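Local coordinates for protein interleukin-2 receptor subunit beta (Mus musculus, PDB 6DG5) that probably serves as the beta subunit of the interleukin-2 receptor, passing the cytokine's mitogenic signal into the cell and taking part in receptor-mediated endocytosis, at residues 111-116 with 179-184; 121-126 with 202-207; 144-149 with 168-173. All blocks are in the same frame, centred on the assembly; numbering follows the deposited sequence.

Contact 1 of 3, residues 111-116 with 179-184. With NAG (2-acetamido-2-deoxy-beta-D-glucopyranose), chain D.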
# COMPACT_ATOMS: atom_id res chain seq x y z
N HIS B 111 10.82 -8.87 -15.33
CA HIS B 111 11.29 -8.88 -16.70
C HIS B 111 12.06 -7.59 -16.98
O HIS B 111 12.26 -6.75 -16.09
CB HIS B 111 10.13 -9.05 -17.68
CG HIS B 111 9.08 -7.99 -17.56
ND1 HIS B 111 9.16 -6.78 -18.22
CD2 HIS B 111 7.93 -7.95 -16.85
CE1 HIS B 111 8.10 -6.05 -17.93
NE2 HIS B 111 7.34 -6.74 -17.10
N SER B 112 12.51 -7.45 -18.22
CA SER B 112 13.22 -6.25 -18.69
C SER B 112 14.45 -5.96 -17.84
O SER B 112 14.75 -4.81 -17.52
CB SER B 112 12.28 -5.04 -18.72
OG SER B 112 11.30 -5.17 -19.73
N LEU B 113 15.19 -7.01 -17.48
CA LEU B 113 16.44 -6.82 -16.77
C LEU B 113 17.48 -6.22 -17.71
O LEU B 113 17.64 -6.68 -18.84
CB LEU B 113 16.95 -8.14 -16.19
CG LEU B 113 16.70 -8.39 -14.71
CD1 LEU B 113 15.31 -8.95 -14.48
CD2 LEU B 113 17.76 -9.33 -14.14
N GLN B 114 18.18 -5.19 -17.24
CA GLN B 114 19.22 -4.58 -18.04
C GLN B 114 20.17 -3.81 -17.14
O GLN B 114 19.85 -3.48 -15.99
CB GLN B 114 18.64 -3.65 -19.11
CG GLN B 114 18.02 -2.38 -18.57
CD GLN B 114 17.72 -1.37 -19.66
OE1 GLN B 114 18.31 -1.43 -20.74
NE2 GLN B 114 16.80 -0.45 -19.39
N VAL B 115 21.35 -3.52 -17.67
CA VAL B 115 22.39 -2.79 -16.96
C VAL B 115 22.38 -1.35 -17.43
O VAL B 115 22.55 -1.07 -18.63
CB VAL B 115 23.77 -3.43 -17.19
CG1 VAL B 115 24.85 -2.63 -16.47
CG2 VAL B 115 23.78 -4.87 -16.73
N LEU B 116 22.18 -0.42 -16.50
CA LEU B 116 22.20 1.00 -16.83
C LEU B 116 23.60 1.59 -16.72
O LEU B 116 23.99 2.41 -17.56
CB LEU B 116 21.24 1.77 -15.91
CG LEU B 116 19.75 1.53 -16.12
CD1 LEU B 116 18.93 2.47 -15.26
CD2 LEU B 116 19.37 1.67 -17.58
N TYR B 179 29.28 -12.08 -14.59
CA TYR B 179 28.30 -12.45 -13.58
C TYR B 179 26.96 -12.75 -14.24
O TYR B 179 26.70 -12.37 -15.38
CB TYR B 179 28.12 -11.35 -12.53
CG TYR B 179 29.39 -10.92 -11.83
CD1 TYR B 179 30.21 -9.94 -12.38
CD2 TYR B 179 29.74 -11.46 -10.60
CE1 TYR B 179 31.36 -9.54 -11.73
CE2 TYR B 179 30.89 -11.06 -9.95
CZ TYR B 179 31.70 -10.10 -10.52
OH TYR B 179 32.84 -9.70 -9.87
N GLU B 180 26.09 -13.41 -13.47
CA GLU B 180 24.72 -13.70 -13.89
C GLU B 180 23.79 -13.39 -12.72
O GLU B 180 24.11 -13.70 -11.57
CB GLU B 180 24.57 -15.17 -14.32
CG GLU B 180 23.68 -15.38 -15.55
CD GLU B 180 23.78 -16.79 -16.10
OE1 GLU B 180 24.65 -17.56 -15.64
OE2 GLU B 180 22.99 -17.14 -17.01
N VAL B 181 22.65 -12.77 -13.02
CA VAL B 181 21.76 -12.24 -11.99
C VAL B 181 20.32 -12.61 -12.31
O VAL B 181 19.88 -12.49 -13.46
CB VAL B 181 21.91 -10.71 -11.86
CG1 VAL B 181 20.71 -10.11 -11.14
CG2 VAL B 181 23.19 -10.37 -11.10
N GLN B 182 19.59 -13.06 -11.29
CA GLN B 182 18.16 -13.31 -11.37
C GLN B 182 17.47 -12.58 -10.23
O GLN B 182 18.02 -12.47 -9.13
CB GLN B 182 17.83 -14.80 -11.29
CG GLN B 182 18.27 -15.62 -12.48
CD GLN B 182 17.81 -17.06 -12.39
OE1 GLN B 182 18.18 -17.78 -11.46
NE2 GLN B 182 16.98 -17.49 -13.34
N VAL B 183 16.25 -12.09 -10.49
CA VAL B 183 15.47 -11.35 -9.51
C VAL B 183 14.09 -11.99 -9.40
O VAL B 183 13.61 -12.63 -10.34
CB VAL B 183 15.36 -9.85 -9.88
CG1 VAL B 183 15.00 -9.03 -8.66
CG2 VAL B 183 16.65 -9.35 -10.50
N ARG B 184 13.45 -11.81 -8.24
CA ARG B 184 12.09 -12.28 -8.02
C ARG B 184 11.37 -11.33 -7.08
O ARG B 184 12.00 -10.51 -6.40
CB ARG B 184 12.07 -13.71 -7.47
CG ARG B 184 12.85 -13.91 -6.19
CD ARG B 184 12.81 -15.37 -5.77
NE ARG B 184 13.35 -15.58 -4.43
CZ ARG B 184 13.30 -16.74 -3.78
NH1 ARG B 184 12.74 -17.79 -4.35
NH2 ARG B 184 13.82 -16.84 -2.56
C1 NAG D . 20.35 2.89 -10.34
C2 NAG D . 20.60 4.15 -9.50
C3 NAG D . 19.28 4.74 -8.99
C4 NAG D . 18.29 4.92 -10.13
C5 NAG D . 18.15 3.62 -10.92
C6 NAG D . 17.28 3.75 -12.15
C7 NAG D . 22.34 4.74 -7.86
C8 NAG D . 23.17 4.27 -6.71
N2 NAG D . 21.49 3.85 -8.38
O3 NAG D . 19.54 5.99 -8.37
O4 NAG D . 17.00 5.26 -9.61
O5 NAG D . 19.44 3.19 -11.39
O6 NAG D . 17.79 4.70 -13.07
O7 NAG D . 22.44 5.88 -8.30
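Leu113 and Val183 mark the closest backbone approach between residues 111-116 and 179-184, with Leu113 CA and Val183 CA 8.6 Å apart. That spacing is too wide for paired strands: strand 111-118 belongs to the three-stranded sheet and strand 178-187 to the four-stranded one, the two facing sheets of the fibronectin type-III beta sandwich, so side chains must bridge the gap. Leu113 does this with one methyl. Its CD2 lies 3.8 Å from Val183 CG2, the two side chains slanting across each other, and 4.3 Å from Val181 CG1; the carbonyl of Val181 is also near, Leu113 CD2 to Val181 O being 3.9 Å. Val183 offers CG2 because that branch stands anti to its carbonyl carbon and beside the backbone N. One leucine thus sits against two valines spaced two residues apart on the same face of their strand.

Polar groups work at the margins. On the far face of strand 178-187, Arg184 makes a cation-pi contact with Trp195 of the WSXWS motif. Ser199 of the same motif bonds through OG to the strand's backbone at Val183 N. At the other end of the first segment, Leu116 CD1 lies by the C6-O6 arm of the N-acetylglucosamine.

With 110 Å² buried and only methyl groups and one carbonyl meeting, the contact implies cohesion by shape and hydrophobic burial rather than by directional bonds.

Contact 2 of 3, residues 121-126 with 202-207. With NAG (2-acetamido-2-deoxy-beta-D-glucopyranose), chain D.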
# COMPACT_ATOMS: atom_id res chain seq x y z
N GLN B 121 34.20 -2.01 -11.02
CA GLN B 121 33.72 -2.63 -9.79
C GLN B 121 32.26 -2.32 -9.48
O GLN B 121 31.70 -2.96 -8.58
CB GLN B 121 34.58 -2.19 -8.60
CG GLN B 121 36.05 -2.56 -8.71
CD GLN B 121 36.69 -2.83 -7.37
OE1 GLN B 121 36.83 -3.98 -6.95
NE2 GLN B 121 37.10 -1.77 -6.68
N ARG B 122 31.64 -1.37 -10.16
CA ARG B 122 30.27 -0.97 -9.89
C ARG B 122 29.36 -1.41 -11.03
O ARG B 122 29.79 -1.59 -12.17
CB ARG B 122 30.17 0.55 -9.69
CG ARG B 122 31.09 1.10 -8.61
CD ARG B 122 31.44 2.56 -8.89
NE ARG B 122 30.42 3.49 -8.41
CZ ARG B 122 30.65 4.46 -7.53
NH1 ARG B 122 31.87 4.63 -7.03
NH2 ARG B 122 29.66 5.26 -7.14
N CYS B 123 28.07 -1.57 -10.71
CA CYS B 123 27.07 -1.98 -11.69
C CYS B 123 25.66 -1.76 -11.16
O CYS B 123 25.34 -2.16 -10.03
CB CYS B 123 27.26 -3.45 -12.06
SG CYS B 123 26.02 -4.08 -13.22
N ASN B 124 24.81 -1.13 -11.97
CA ASN B 124 23.43 -0.83 -11.61
C ASN B 124 22.51 -1.56 -12.58
O ASN B 124 22.60 -1.35 -13.80
CB ASN B 124 23.17 0.68 -11.62
CG ASN B 124 21.84 1.05 -10.99
OD1 ASN B 124 21.06 0.19 -10.57
ND2 ASN B 124 21.57 2.36 -10.91
N ILE B 125 21.63 -2.41 -12.05
CA ILE B 125 20.78 -3.29 -12.84
C ILE B 125 19.33 -2.98 -12.53
O ILE B 125 18.94 -2.91 -11.36
CB ILE B 125 21.09 -4.77 -12.56
CG1 ILE B 125 22.50 -5.12 -13.04
CG2 ILE B 125 20.05 -5.68 -13.20
CD1 ILE B 125 23.18 -6.19 -12.21
N SER B 126 18.52 -2.81 -13.58
CA SER B 126 17.10 -2.47 -13.45
C SER B 126 16.23 -3.64 -13.87
O SER B 126 16.69 -4.60 -14.49
CB SER B 126 16.76 -1.23 -14.29
OG SER B 126 17.51 -0.11 -13.87
N LEU B 202 20.41 -12.39 -16.34
CA LEU B 202 21.10 -11.34 -17.07
C LEU B 202 22.60 -11.53 -16.89
O LEU B 202 23.10 -11.47 -15.77
CB LEU B 202 20.67 -9.96 -16.58
CG LEU B 202 21.44 -8.76 -17.11
CD1 LEU B 202 20.93 -8.36 -18.49
CD2 LEU B 202 21.34 -7.59 -16.14
N THR B 203 23.31 -11.74 -18.00
CA THR B 203 24.75 -11.98 -17.97
C THR B 203 25.48 -10.69 -18.34
O THR B 203 25.22 -10.11 -19.40
CB THR B 203 25.13 -13.10 -18.93
OG1 THR B 203 24.20 -14.18 -18.79
CG2 THR B 203 26.53 -13.61 -18.62
N PHE B 204 26.40 -10.27 -17.48
CA PHE B 204 27.16 -9.04 -17.69
C PHE B 204 28.59 -9.24 -17.23
O PHE B 204 28.87 -10.06 -16.34
CB PHE B 204 26.53 -7.85 -16.97
CG PHE B 204 26.46 -8.00 -15.47
CD1 PHE B 204 25.41 -8.69 -14.88
CD2 PHE B 204 27.43 -7.45 -14.65
CE1 PHE B 204 25.34 -8.83 -13.50
CE2 PHE B 204 27.37 -7.59 -13.28
CZ PHE B 204 26.32 -8.28 -12.70
N ARG B 205 29.51 -8.48 -17.83
CA ARG B 205 30.93 -8.56 -17.52
C ARG B 205 31.45 -7.17 -17.18
O ARG B 205 31.15 -6.20 -17.88
CB ARG B 205 31.72 -9.16 -18.68
CG ARG B 205 33.21 -9.32 -18.41
CD ARG B 205 33.92 -9.96 -19.59
NE ARG B 205 35.36 -10.07 -19.36
CZ ARG B 205 35.95 -11.14 -18.83
NH1 ARG B 205 35.23 -12.19 -18.48
NH2 ARG B 205 37.27 -11.15 -18.66
N THR B 206 32.24 -7.09 -16.11
CA THR B 206 32.77 -5.82 -15.65
C THR B 206 33.90 -5.33 -16.55
O THR B 206 34.55 -6.11 -17.26
CB THR B 206 33.27 -5.94 -14.21
OG1 THR B 206 34.04 -7.14 -14.07
CG2 THR B 206 32.10 -5.97 -13.24
N ARG B 207 34.12 -4.02 -16.52
CA ARG B 207 35.18 -3.42 -17.33
C ARG B 207 36.54 -3.90 -16.83
O ARG B 207 36.77 -3.98 -15.62
CB ARG B 207 35.10 -1.89 -17.25
CG ARG B 207 36.11 -1.15 -18.12
CD ARG B 207 36.06 0.35 -17.87
NE ARG B 207 34.85 0.97 -18.39
CZ ARG B 207 34.76 1.56 -19.58
NH1 ARG B 207 35.82 1.61 -20.38
NH2 ARG B 207 33.61 2.10 -19.98
C1 NAG D . 20.35 2.89 -10.34
C2 NAG D . 20.60 4.15 -9.50
C3 NAG D . 19.28 4.74 -8.99
C4 NAG D . 18.29 4.92 -10.13
C5 NAG D . 18.15 3.62 -10.92
C6 NAG D . 17.28 3.75 -12.15
C7 NAG D . 22.34 4.74 -7.86
C8 NAG D . 23.17 4.27 -6.71
N2 NAG D . 21.49 3.85 -8.38
O3 NAG D . 19.54 5.99 -8.37
O4 NAG D . 17.00 5.26 -9.61
O5 NAG D . 19.44 3.19 -11.39
O6 NAG D . 17.79 4.70 -13.07
O7 NAG D . 22.44 5.88 -8.30
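Cys123 and Ile125 project from strand 123-126 into the surface made by Leu202 and Phe204 of strand 202-205. The two short strands run nearly antiparallel, at 162°, with axes 10.2 Å apart, a separation that places them in the two facing sheets of the fibronectin type-III beta sandwich.

The broadest bump is the phenyl ring of Phe204. With chi1 at 61°, its CG stands between the backbone N and the carbonyl carbon, and the ring reaches across to the opposite strand. Cys123 SG sits over one face, 4.2 Å from the centroid of the Phe204 ring and 28° off its normal, a sulfur-aromatic contact. The sulfur lies off centre, toward one side of the ring: Cys123 SG to Phe204 CE2 is 3.8 Å. Ile125 meets another part of the same ring, its CD1 3.6 Å from Phe204 CE1, with the two side chains crossing at about a right angle.

The fork of Ile125 also forms a hollow. Leu202 CD2 nests by it, 3.7 Å from Ile125 CG2 and 4.1 Å from Ile125 CG1, as leucine and isoleucine pass alongside each other in opposite directions; the CD1 end goes to the phenylalanine. The touching side chains are all apolar, and the segments bury 222 Å² in total.

Asn124, between the two inward residues, faces the other way and carries the N-acetylglucosamine through ND2. Around the contact, strands 111-118 and 167-170 flank 123-128 in its sheet; Val115 touches both Cys123 and Leu202, Ile118 packs on Phe204, and Val181 of the adjoining strand 178-187 also meets that ring.

Contact 3 of 3, residues 144-149 with 168-173. With NAG (2-acetamido-2-deoxy-beta-D-glucopyranose), chain D.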
# COMPACT_ATOMS: atom_id res chain seq x y z
N ALA B 144 17.24 -10.75 -5.25
CA ALA B 144 18.10 -11.05 -6.38
C ALA B 144 19.25 -11.93 -5.92
O ALA B 144 19.65 -11.92 -4.75
CB ALA B 144 18.64 -9.76 -7.02
N ARG B 145 19.79 -12.71 -6.86
CA ARG B 145 20.96 -13.54 -6.58
C ARG B 145 22.00 -13.35 -7.67
O ARG B 145 21.69 -13.42 -8.86
CB ARG B 145 20.59 -15.02 -6.44
CG ARG B 145 19.88 -15.66 -7.62
CD ARG B 145 19.58 -17.12 -7.31
NE ARG B 145 18.91 -17.82 -8.40
CZ ARG B 145 18.56 -19.10 -8.35
NH1 ARG B 145 18.81 -19.81 -7.27
NH2 ARG B 145 17.95 -19.66 -9.39
N ARG B 146 23.24 -13.11 -7.25
CA ARG B 146 24.37 -12.88 -8.14
C ARG B 146 25.29 -14.09 -8.11
O ARG B 146 25.72 -14.52 -7.04
CB ARG B 146 25.13 -11.62 -7.72
CG ARG B 146 26.39 -11.34 -8.52
CD ARG B 146 27.41 -10.55 -7.71
NE ARG B 146 28.10 -11.38 -6.73
CZ ARG B 146 27.84 -11.40 -5.43
NH1 ARG B 146 26.89 -10.61 -4.93
NH2 ARG B 146 28.52 -12.20 -4.62
N ARG B 147 25.59 -14.64 -9.28
CA ARG B 147 26.47 -15.80 -9.37
C ARG B 147 27.60 -15.53 -10.36
O ARG B 147 27.45 -14.76 -11.30
CB ARG B 147 25.71 -17.07 -9.77
CG ARG B 147 25.57 -17.31 -11.27
CD ARG B 147 25.16 -18.75 -11.55
NE ARG B 147 24.88 -18.99 -12.97
CZ ARG B 147 24.58 -20.18 -13.47
NH1 ARG B 147 24.52 -21.24 -12.68
NH2 ARG B 147 24.35 -20.31 -14.77
N LEU B 148 28.73 -16.18 -10.11
CA LEU B 148 29.86 -16.13 -11.03
C LEU B 148 29.60 -17.07 -12.20
O LEU B 148 28.97 -18.12 -12.05
CB LEU B 148 31.14 -16.54 -10.30
CG LEU B 148 32.39 -15.68 -10.45
CD1 LEU B 148 32.15 -14.29 -9.90
CD2 LEU B 148 33.57 -16.33 -9.76
N LEU B 149 30.07 -16.68 -13.39
CA LEU B 149 29.86 -17.51 -14.56
C LEU B 149 30.60 -18.83 -14.42
O LEU B 149 31.80 -18.86 -14.15
CB LEU B 149 30.31 -16.79 -15.83
CG LEU B 149 29.20 -16.18 -16.68
CD1 LEU B 149 29.63 -16.06 -18.14
CD2 LEU B 149 27.91 -16.99 -16.57
N LEU B 168 19.33 -2.42 -8.31
CA LEU B 168 20.37 -2.56 -7.29
C LEU B 168 21.71 -2.10 -7.85
O LEU B 168 22.04 -2.36 -9.01
CB LEU B 168 20.49 -3.99 -6.75
CG LEU B 168 20.31 -5.25 -7.60
CD1 LEU B 168 21.37 -5.39 -8.68
CD2 LEU B 168 20.35 -6.46 -6.68
N PHE B 169 22.46 -1.39 -7.01
CA PHE B 169 23.80 -0.93 -7.34
C PHE B 169 24.78 -1.89 -6.68
O PHE B 169 24.87 -1.94 -5.45
CB PHE B 169 24.00 0.50 -6.87
CG PHE B 169 25.12 1.23 -7.57
CD1 PHE B 169 24.88 1.92 -8.75
CD2 PHE B 169 26.40 1.23 -7.05
CE1 PHE B 169 25.90 2.60 -9.39
CE2 PHE B 169 27.43 1.90 -7.69
CZ PHE B 169 27.17 2.59 -8.86
N LEU B 170 25.50 -2.66 -7.49
CA LEU B 170 26.42 -3.67 -6.97
C LEU B 170 27.81 -3.09 -6.77
O LEU B 170 28.32 -2.37 -7.63
CB LEU B 170 26.48 -4.87 -7.92
CG LEU B 170 25.22 -5.71 -8.02
CD1 LEU B 170 25.39 -6.82 -9.04
CD2 LEU B 170 24.86 -6.29 -6.65
N GLU B 171 28.41 -3.41 -5.63
CA GLU B 171 29.76 -2.99 -5.30
C GLU B 171 30.64 -4.23 -5.11
O GLU B 171 30.16 -5.37 -5.13
CB GLU B 171 29.78 -2.14 -4.02
CG GLU B 171 28.90 -0.89 -4.08
CD GLU B 171 29.58 0.27 -4.77
OE1 GLU B 171 28.95 1.34 -4.90
OE2 GLU B 171 30.75 0.12 -5.18
N MET B 172 31.94 -3.99 -4.93
CA MET B 172 32.91 -5.04 -4.63
C MET B 172 32.93 -6.12 -5.72
O MET B 172 32.98 -7.31 -5.43
CB MET B 172 32.63 -5.67 -3.26
CG MET B 172 32.22 -4.68 -2.17
SD MET B 172 33.59 -3.72 -1.50
CE MET B 172 34.28 -4.89 -0.33
N LEU B 173 32.88 -5.68 -6.98
CA LEU B 173 32.92 -6.59 -8.12
C LEU B 173 34.34 -6.68 -8.67
O LEU B 173 35.04 -5.67 -8.76
CB LEU B 173 31.96 -6.13 -9.22
CG LEU B 173 30.47 -6.14 -8.89
CD1 LEU B 173 29.67 -5.53 -10.03
CD2 LEU B 173 29.99 -7.55 -8.59
C1 NAG D . 20.35 2.89 -10.34
C2 NAG D . 20.60 4.15 -9.50
C3 NAG D . 19.28 4.74 -8.99
C4 NAG D . 18.29 4.92 -10.13
C5 NAG D . 18.15 3.62 -10.92
C6 NAG D . 17.28 3.75 -12.15
C7 NAG D . 22.34 4.74 -7.86
C8 NAG D . 23.17 4.27 -6.71
N2 NAG D . 21.49 3.85 -8.38
O3 NAG D . 19.54 5.99 -8.37
O4 NAG D . 17.00 5.26 -9.61
O5 NAG D . 19.44 3.19 -11.39
O6 NAG D . 17.79 4.70 -13.07
O7 NAG D . 22.44 5.88 -8.30
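Arg146 and Leu170, the two residues with most surface buried here, meet through carbon: Arg146 CD approaches Leu170 CD1 at 4.4 Å. The arginine contributes its aliphatic shaft. Its CG is anti to the backbone N (chi1 176°), which carries the chain toward the other segment, and a bend at chi3 (76°) then turns the guanidinium aside. The same Arg146 CD lies 4.1 Å from Leu173 CD2, as the two side chains slide past each other in opposite directions. Leu168 makes the third junction, with its CD2 3.7 Å from Ala144 CB, and the small alanine lets the leucine methyl come close to that strand.

Nearest CA pairs, Ala144 with Leu168 at 8.8 Å and Arg146 with Leu170 at 9.5 Å, indicate facing sheets rather than paired strands. Arg145 and Arg147 serve the other side of strand 140-148, making cation-pi contacts with Trp198 and Trp153.

Phe169 turns outward from the same segment, its CD1 3.6 Å from C8 of the N-acetylglucosamine. With an alanine in place of this phenylalanine, the acetyl methyl would probably lose the ring it rests against and be freer to turn. Glu171 N hydrogen-bonds a side chain of another protein chain in the assembly.

The chemistry is van der Waals contact between methyl and methylene groups, within 151 Å² of buried surface; across these two segments Arg146 makes contact through its aliphatic chain, at the border of the apolar interior.

In the fold
All three contacts join the two sheets of the membrane-proximal fibronectin type-III domain: strands 111-118, 123-128 and 167-170 face 157-161, 140-148, 178-187 and 202-205. Their centres lie 8 to 10 Å apart, which makes them neighbouring patches of one sandwich core. Strands 178-187 and 202-205 adjoin, and 178-187 also pairs with 140-148, while 123-128 lies between 111-118 and 167-170. Along the chain, contacts 1 and 2 alternate their segments, and contact 3 is nested inside the loops closed by both. The contacts thus pack strands from different parts of the domain against one another. The WSXWS residues and the Asn124 glycan lie on the outside of the sandwich, and a further chain touches 168-173.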